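Abietadiene synthase, chloroplastic (Abies grandis, PDB 3S9V) is a chloroplast enzyme of the plant terpene synthase family, a mainly alpha-helical protein. Local coordinates at residues Y98-L106 with M139-P148; L342-F352 with I382-R392. All blocks are in the same frame, centred on the assembly; numbering follows the deposited sequence.

Contact 1 of 2, residues Y98-L106 with M139-P148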
# COMPACT_ATOMS: atom_id res chain seq x y z
N TYR A 98 14.24 22.71 -2.27
CA TYR A 98 13.33 22.63 -3.41
C TYR A 98 12.66 23.97 -3.71
O TYR A 98 11.92 24.52 -2.89
CB TYR A 98 12.25 21.58 -3.13
CG TYR A 98 11.32 21.35 -4.30
CD1 TYR A 98 11.59 20.36 -5.24
CD2 TYR A 98 10.17 22.13 -4.46
CE1 TYR A 98 10.74 20.15 -6.32
CE2 TYR A 98 9.32 21.93 -5.54
CZ TYR A 98 9.60 20.93 -6.46
OH TYR A 98 8.75 20.72 -7.52
N PHE A 99 12.91 24.48 -4.91
CA PHE A 99 12.36 25.76 -5.30
C PHE A 99 10.93 25.73 -5.81
O PHE A 99 10.61 25.05 -6.78
CB PHE A 99 13.23 26.40 -6.38
CG PHE A 99 12.77 27.77 -6.79
CD1 PHE A 99 13.28 28.90 -6.16
CD2 PHE A 99 11.79 27.92 -7.77
CE1 PHE A 99 12.82 30.18 -6.51
CE2 PHE A 99 11.32 29.19 -8.13
CZ PHE A 99 11.84 30.32 -7.49
N LEU A 100 10.07 26.50 -5.14
CA LEU A 100 8.68 26.64 -5.55
C LEU A 100 8.44 28.14 -5.46
O LEU A 100 8.58 28.74 -4.39
CB LEU A 100 7.73 25.89 -4.61
CG LEU A 100 6.26 25.94 -5.07
CD1 LEU A 100 6.08 25.15 -6.38
CD2 LEU A 100 5.36 25.36 -3.99
N ALA A 101 8.11 28.76 -6.58
CA ALA A 101 7.89 30.20 -6.60
C ALA A 101 6.93 30.66 -5.51
O ALA A 101 7.28 31.53 -4.70
CB ALA A 101 7.39 30.63 -7.99
N TYR A 102 5.73 30.08 -5.47
CA TYR A 102 4.75 30.48 -4.46
C TYR A 102 5.33 30.46 -3.05
O TYR A 102 5.17 31.41 -2.29
CB TYR A 102 3.53 29.56 -4.51
CG TYR A 102 2.70 29.71 -5.77
CD1 TYR A 102 2.43 28.62 -6.58
CD2 TYR A 102 2.17 30.95 -6.13
CE1 TYR A 102 1.66 28.74 -7.73
CE2 TYR A 102 1.40 31.09 -7.28
CZ TYR A 102 1.14 29.98 -8.08
OH TYR A 102 0.38 30.09 -9.21
N ASP A 103 5.99 29.36 -2.71
CA ASP A 103 6.62 29.17 -1.41
C ASP A 103 7.57 30.34 -1.09
O ASP A 103 7.46 30.96 -0.03
CB ASP A 103 7.39 27.83 -1.43
CG ASP A 103 8.11 27.52 -0.11
OD1 ASP A 103 7.45 27.30 0.92
OD2 ASP A 103 9.37 27.47 -0.12
N ARG A 104 8.49 30.64 -2.00
CA ARG A 104 9.46 31.71 -1.78
C ARG A 104 8.85 33.10 -1.61
O ARG A 104 9.23 33.83 -0.69
CB ARG A 104 10.49 31.74 -2.91
CG ARG A 104 11.33 30.47 -3.02
CD ARG A 104 12.02 30.13 -1.69
NE ARG A 104 12.78 28.89 -1.80
CZ ARG A 104 13.89 28.75 -2.51
NH1 ARG A 104 14.39 29.78 -3.19
NH2 ARG A 104 14.51 27.58 -2.57
N ILE A 105 7.92 33.49 -2.48
CA ILE A 105 7.32 34.82 -2.34
C ILE A 105 6.43 34.92 -1.10
O ILE A 105 6.29 35.99 -0.53
CB ILE A 105 6.47 35.23 -3.57
CG1 ILE A 105 5.36 34.21 -3.82
CG2 ILE A 105 7.36 35.36 -4.78
CD1 ILE A 105 4.41 34.61 -4.92
N LEU A 106 5.84 33.79 -0.69
CA LEU A 106 5.00 33.76 0.50
C LEU A 106 5.87 33.99 1.73
O LEU A 106 5.59 34.86 2.55
CB LEU A 106 4.30 32.41 0.63
CG LEU A 106 3.47 32.21 1.90
CD1 LEU A 106 2.18 33.01 1.77
CD2 LEU A 106 3.14 30.73 2.11
N MET A 139 5.88 35.28 -12.27
CA MET A 139 4.84 34.36 -11.83
C MET A 139 4.01 33.73 -12.94
O MET A 139 3.30 32.75 -12.72
CB MET A 139 3.92 35.06 -10.82
CG MET A 139 4.61 35.41 -9.51
SD MET A 139 5.53 34.00 -8.81
CE MET A 139 4.21 32.96 -8.28
N GLU A 140 4.10 34.28 -14.15
CA GLU A 140 3.34 33.76 -15.27
C GLU A 140 3.96 32.50 -15.87
O GLU A 140 3.33 31.85 -16.70
CB GLU A 140 3.17 34.83 -16.34
CG GLU A 140 2.43 36.08 -15.85
CD GLU A 140 2.16 37.09 -16.95
OE1 GLU A 140 3.13 37.53 -17.61
OE2 GLU A 140 0.98 37.43 -17.16
N ASP A 141 5.18 32.16 -15.47
CA ASP A 141 5.82 30.96 -16.01
C ASP A 141 5.90 29.86 -14.95
O ASP A 141 6.61 28.86 -15.11
CB ASP A 141 7.22 31.29 -16.55
CG ASP A 141 7.72 30.25 -17.55
OD1 ASP A 141 8.73 30.52 -18.23
OD2 ASP A 141 7.11 29.17 -17.66
N GLU A 142 5.15 30.06 -13.87
CA GLU A 142 5.10 29.10 -12.77
C GLU A 142 3.63 28.75 -12.56
O GLU A 142 3.25 28.18 -11.54
CB GLU A 142 5.68 29.73 -11.50
CG GLU A 142 7.04 30.40 -11.70
CD GLU A 142 8.16 29.41 -11.98
OE1 GLU A 142 8.56 28.68 -11.05
OE2 GLU A 142 8.63 29.35 -13.13
N ALA A 143 2.81 29.08 -13.55
CA ALA A 143 1.37 28.83 -13.51
C ALA A 143 1.00 27.35 -13.39
O ALA A 143 0.02 27.01 -12.74
CB ALA A 143 0.70 29.43 -14.75
N ASP A 144 1.80 26.49 -14.02
CA ASP A 144 1.56 25.05 -13.97
C ASP A 144 1.98 24.40 -12.66
O ASP A 144 1.73 23.22 -12.44
CB ASP A 144 2.29 24.35 -15.13
CG ASP A 144 1.55 24.47 -16.45
OD1 ASP A 144 1.08 25.58 -16.77
OD2 ASP A 144 1.43 23.45 -17.15
N SER A 145 2.63 25.18 -11.79
CA SER A 145 3.05 24.65 -10.49
C SER A 145 1.83 24.63 -9.57
O SER A 145 0.84 25.32 -9.83
CB SER A 145 4.15 25.53 -9.88
OG SER A 145 3.64 26.79 -9.47
N HIS A 146 1.91 23.84 -8.51
CA HIS A 146 0.80 23.72 -7.57
C HIS A 146 0.78 24.82 -6.51
O HIS A 146 1.80 25.14 -5.90
CB HIS A 146 0.84 22.35 -6.91
CG HIS A 146 0.86 21.22 -7.88
ND1 HIS A 146 -0.10 21.07 -8.86
CD2 HIS A 146 1.73 20.20 -8.05
CE1 HIS A 146 0.18 20.00 -9.59
NE2 HIS A 146 1.28 19.46 -9.12
N ARG A 147 -0.40 25.39 -6.29
CA ARG A 147 -0.60 26.45 -5.31
C ARG A 147 -0.58 25.87 -3.89
O ARG A 147 -1.28 24.91 -3.61
CB ARG A 147 -1.94 27.14 -5.54
CG ARG A 147 -1.87 28.53 -6.16
CD ARG A 147 -3.26 29.12 -6.35
NE ARG A 147 -3.23 30.54 -6.69
CZ ARG A 147 -2.73 31.04 -7.82
NH1 ARG A 147 -2.22 30.23 -8.74
NH2 ARG A 147 -2.74 32.35 -8.03
N PRO A 148 0.22 26.46 -2.98
CA PRO A 148 0.31 25.99 -1.60
C PRO A 148 -1.04 26.13 -0.91
O PRO A 148 -1.84 26.98 -1.30
CB PRO A 148 1.36 26.92 -0.98
CG PRO A 148 2.20 27.31 -2.14
CD PRO A 148 1.17 27.56 -3.22
O HOH W 1 7.93 27.36 -9.10
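Where helix 101-117 begins, its first turn packs against the loop that joins helices 122-136 and 151-164, with Tyr102 and Ala101 meeting Met139, Glu142, Ser145, Arg147 and Pro148. The Tyr102 ring is the centre of it. Arg147 lays its CG over one face, 4.1 Å from the ring centroid in a CH-pi contact, while Pro148 CD presses on Tyr102 CB at 3.4 Å. Met139, its chain bent at chi2 and chi3, folds its methyl back so that CE lies 3.5 Å from Tyr102 CE2, and the same methyl meets Ile105 CD1 tip to tip. Glu142 CG rests on Ala101 CB at 3.7 Å, though this glutamate side chain is poorly ordered. A water accepts from Ala101 N. The loop keeps its shape through a type I turn from Glu142 to Ser145, in which Glu142 O takes both the N-H of Ser145 and its hydroxyl, OG coming in the carbonyl plane. Leu100, the N-cap residue, sends CD2 to Pro148 CG, 4.1 Å away. Around this core, Phe175 of helix 174-187 touches Tyr102, Met139 and Arg147, Phe151 of helix 151-164 meets the Tyr102 ring, and Gln135 of helix 122-136 touches Ala101 and Ile105.

Contact 2 of 2, residues L342-F352 with I382-R392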
# COMPACT_ATOMS: atom_id res chain seq x y z
N LEU A 342 -14.54 5.09 7.79
CA LEU A 342 -14.70 5.72 6.49
C LEU A 342 -16.04 6.42 6.28
O LEU A 342 -16.15 7.29 5.42
CB LEU A 342 -14.50 4.68 5.37
CG LEU A 342 -13.13 4.02 5.24
CD1 LEU A 342 -13.16 3.09 4.04
CD2 LEU A 342 -12.04 5.08 5.05
N LYS A 343 -17.05 6.05 7.06
CA LYS A 343 -18.36 6.67 6.93
C LYS A 343 -18.29 8.19 7.10
O LYS A 343 -19.07 8.94 6.51
CB LYS A 343 -19.34 6.07 7.95
CG LYS A 343 -19.91 4.71 7.54
CD LYS A 343 -20.76 4.10 8.66
CE LYS A 343 -21.62 2.94 8.17
NZ LYS A 343 -20.86 1.84 7.53
N THR A 344 -17.33 8.64 7.89
CA THR A 344 -17.13 10.06 8.14
C THR A 344 -16.83 10.86 6.85
O THR A 344 -17.09 12.06 6.79
CB THR A 344 -15.94 10.28 9.11
OG1 THR A 344 -16.27 9.73 10.39
CG2 THR A 344 -15.62 11.75 9.26
N PHE A 345 -16.30 10.18 5.84
CA PHE A 345 -15.93 10.85 4.59
C PHE A 345 -16.85 10.62 3.39
O PHE A 345 -16.59 11.12 2.29
CB PHE A 345 -14.50 10.47 4.25
CG PHE A 345 -13.53 10.68 5.39
CD1 PHE A 345 -13.26 9.65 6.29
CD2 PHE A 345 -12.96 11.93 5.61
CE1 PHE A 345 -12.42 9.87 7.38
CE2 PHE A 345 -12.12 12.15 6.70
CZ PHE A 345 -11.86 11.12 7.59
N ARG A 346 -17.92 9.88 3.61
CA ARG A 346 -18.88 9.56 2.56
C ARG A 346 -20.02 10.59 2.50
O ARG A 346 -20.58 10.94 3.54
CB ARG A 346 -19.45 8.17 2.81
CG ARG A 346 -20.49 7.71 1.83
CD ARG A 346 -21.12 6.41 2.30
NE ARG A 346 -22.00 5.83 1.30
CZ ARG A 346 -23.27 6.19 1.10
NH1 ARG A 346 -23.82 7.14 1.85
NH2 ARG A 346 -23.98 5.60 0.15
N ASP A 347 -20.36 11.06 1.31
CA ASP A 347 -21.45 12.02 1.15
C ASP A 347 -22.74 11.24 0.87
O ASP A 347 -22.69 10.03 0.64
CB ASP A 347 -21.18 13.02 0.01
CG ASP A 347 -21.30 12.40 -1.39
OD1 ASP A 347 -21.70 11.23 -1.53
OD2 ASP A 347 -20.99 13.12 -2.37
N GLU A 348 -23.87 11.93 0.87
CA GLU A 348 -25.16 11.30 0.62
C GLU A 348 -25.25 10.53 -0.69
O GLU A 348 -26.18 9.74 -0.89
CB GLU A 348 -26.27 12.35 0.65
CG GLU A 348 -26.23 13.28 1.85
CD GLU A 348 -26.31 12.55 3.17
OE1 GLU A 348 -27.28 11.79 3.39
OE2 GLU A 348 -25.39 12.73 4.01
N ASN A 349 -24.29 10.73 -1.59
CA ASN A 349 -24.33 10.06 -2.89
C ASN A 349 -23.30 8.96 -3.10
O ASN A 349 -23.21 8.39 -4.19
CB ASN A 349 -24.18 11.09 -4.01
CG ASN A 349 -25.30 12.12 -4.00
OD1 ASN A 349 -26.47 11.78 -4.19
ND2 ASN A 349 -24.95 13.38 -3.78
N GLY A 350 -22.51 8.66 -2.08
CA GLY A 350 -21.52 7.61 -2.23
C GLY A 350 -20.14 8.04 -2.70
O GLY A 350 -19.31 7.20 -3.05
N GLU A 351 -19.90 9.35 -2.75
CA GLU A 351 -18.59 9.85 -3.16
C GLU A 351 -17.80 10.10 -1.89
O GLU A 351 -18.37 10.50 -0.88
CB GLU A 351 -18.73 11.16 -3.94
CG GLU A 351 -19.31 10.98 -5.32
CD GLU A 351 -18.57 9.92 -6.11
OE1 GLU A 351 -17.34 10.06 -6.27
OE2 GLU A 351 -19.22 8.96 -6.57
N PHE A 352 -16.50 9.84 -1.93
CA PHE A 352 -15.67 10.06 -0.75
C PHE A 352 -14.73 11.24 -0.96
O PHE A 352 -14.17 11.41 -2.05
CB PHE A 352 -14.85 8.81 -0.42
CG PHE A 352 -15.68 7.65 0.01
CD1 PHE A 352 -16.47 6.97 -0.91
CD2 PHE A 352 -15.69 7.24 1.34
CE1 PHE A 352 -17.25 5.89 -0.51
CE2 PHE A 352 -16.46 6.18 1.75
CZ PHE A 352 -17.24 5.50 0.83
N ILE A 382 -19.49 -0.16 2.97
CA ILE A 382 -18.72 1.07 2.81
C ILE A 382 -17.43 0.85 2.01
O ILE A 382 -17.06 1.70 1.21
CB ILE A 382 -18.36 1.68 4.19
CG1 ILE A 382 -17.79 3.09 4.01
CG2 ILE A 382 -17.36 0.80 4.91
CD1 ILE A 382 -18.80 4.09 3.50
N MET A 383 -16.77 -0.28 2.22
CA MET A 383 -15.52 -0.58 1.52
C MET A 383 -15.78 -0.79 0.03
O MET A 383 -14.95 -0.45 -0.80
CB MET A 383 -14.85 -1.83 2.12
CG MET A 383 -14.36 -1.66 3.56
SD MET A 383 -12.91 -0.57 3.76
CE MET A 383 -11.62 -1.78 3.91
N GLU A 384 -16.93 -1.37 -0.29
CA GLU A 384 -17.31 -1.61 -1.69
C GLU A 384 -17.55 -0.25 -2.35
O GLU A 384 -17.11 -0.01 -3.47
CB GLU A 384 -18.58 -2.44 -1.75
CG GLU A 384 -18.95 -2.95 -3.13
CD GLU A 384 -20.32 -3.63 -3.14
OE1 GLU A 384 -20.59 -4.46 -2.23
OE2 GLU A 384 -21.12 -3.35 -4.06
N GLU A 385 -18.26 0.63 -1.65
CA GLU A 385 -18.53 1.96 -2.18
C GLU A 385 -17.22 2.73 -2.37
O GLU A 385 -17.06 3.46 -3.34
CB GLU A 385 -19.45 2.75 -1.24
CG GLU A 385 -20.73 2.03 -0.86
CD GLU A 385 -21.66 2.88 -0.00
OE1 GLU A 385 -21.22 3.38 1.06
OE2 GLU A 385 -22.83 3.04 -0.39
N ALA A 386 -16.29 2.58 -1.43
CA ALA A 386 -15.00 3.27 -1.51
C ALA A 386 -14.25 2.77 -2.72
O ALA A 386 -13.65 3.55 -3.45
CB ALA A 386 -14.17 3.03 -0.24
N LYS A 387 -14.30 1.46 -2.94
CA LYS A 387 -13.63 0.85 -4.08
C LYS A 387 -14.17 1.43 -5.39
O LYS A 387 -13.41 1.81 -6.28
CB LYS A 387 -13.83 -0.67 -4.06
CG LYS A 387 -13.21 -1.41 -5.25
CD LYS A 387 -13.73 -2.85 -5.38
CE LYS A 387 -13.25 -3.73 -4.23
NZ LYS A 387 -13.73 -5.15 -4.36
N LEU A 388 -15.49 1.51 -5.51
CA LEU A 388 -16.11 2.04 -6.73
C LEU A 388 -15.78 3.50 -6.99
O LEU A 388 -15.37 3.86 -8.10
CB LEU A 388 -17.63 1.85 -6.67
CG LEU A 388 -18.09 0.39 -6.63
CD1 LEU A 388 -19.61 0.34 -6.50
CD2 LEU A 388 -17.63 -0.34 -7.89
N CYS A 389 -15.95 4.35 -5.98
CA CYS A 389 -15.66 5.78 -6.10
C CYS A 389 -14.21 6.04 -6.48
O CYS A 389 -13.93 6.79 -7.41
CB CYS A 389 -15.99 6.51 -4.79
SG CYS A 389 -15.32 8.21 -4.65
N THR A 390 -13.29 5.42 -5.75
CA THR A 390 -11.87 5.62 -6.02
C THR A 390 -11.48 5.12 -7.40
O THR A 390 -10.66 5.74 -8.08
CB THR A 390 -10.97 4.96 -4.94
OG1 THR A 390 -11.26 3.56 -4.82
CG2 THR A 390 -11.17 5.64 -3.59
N GLU A 391 -12.05 4.00 -7.83
CA GLU A 391 -11.73 3.47 -9.15
C GLU A 391 -12.13 4.45 -10.25
O GLU A 391 -11.33 4.75 -11.14
CB GLU A 391 -12.42 2.13 -9.40
CG GLU A 391 -11.54 0.93 -9.06
CD GLU A 391 -12.10 -0.37 -9.61
OE1 GLU A 391 -13.13 -0.85 -9.09
OE2 GLU A 391 -11.50 -0.92 -10.57
N ARG A 392 -13.36 4.95 -10.20
CA ARG A 392 -13.82 5.90 -11.21
C ARG A 392 -12.98 7.17 -11.19
O ARG A 392 -12.66 7.74 -12.23
CB ARG A 392 -15.30 6.23 -11.02
CG ARG A 392 -16.22 5.11 -11.48
CD ARG A 392 -17.70 5.47 -11.40
NE ARG A 392 -18.25 5.41 -10.05
CZ ARG A 392 -18.10 6.36 -9.13
NH1 ARG A 392 -17.43 7.47 -9.43
NH2 ARG A 392 -18.64 6.21 -7.93
O HOH W 2 -19.17 4.81 -4.31
O HOH W 3 -15.59 9.21 -7.80
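The Phe352 ring lies between the two segments with Ala386 CB over one face, a CH-pi contact 4.3 Å from the ring centroid, and Arg346 CA over the opposite face. Ile382 CD1 comes to the ring edge, 3.4 Å from Phe352 CZ, and Glu385 CB and Cys389 CB also lie along the rim. Arg346 and Glu385 form a nearly parallel pair, guanidinium and carboxylate planes 11° apart. With CG anti to the backbone N (chi1 178°) and the chain extended as far as NE, Arg346 grips the carboxylate side-on: NE to Glu385 OE1 at 2.6 Å and NH2 to Glu385 OE2 at 2.9 Å. Both bonds are bent and leave the two planes, so the groups are nearly parallel but stepped. Gly350 CA lies over one face of this guanidinium.

Further along the helix, Arg392 NH2 reaches the syn lone pair of Glu351 OE2 at 3.1 Å, and Glu351 OE1 has a second cationic partner in Arg361. Phe352 N gives a nearly straight hydrogen bond (167°) to Cys389 SG. Water 2 links Gly350 O to Glu385 O, a helix carbonyl.

Asp347 OD1 shapes the loop, accepting from Asn349 N in an Asx turn and from Glu351 N on the other face of its carboxylate; a type I turn runs from Asp347 to Gly350. The whole is loop-on-helix packing against helix 381-397, an apolar seam with ion pairs beside it, in the N-terminal terpene synthase domain, whose family belongs to the six-hairpin clan of alpha-alpha barrels.

Both segments of contact 1 precede those of contact 2, so the two follow in series along the chain. Their centres lie 33 Å apart and their nearest atoms about 18 Å, without touching, and they share no helix: contact 1 involves helix 101-117 and the loop between helices 122-136 and 151-164, contact 2 the loop between helices 320-332 and 363-373 together with helix 381-397. Both join a helix to an interhelical loop. Contact 2 belongs to the N-terminal terpene synthase domain, and its centre lies nearer the centre of the chain than that of contact 1. They therefore lie in separate parts of the elongated molecule.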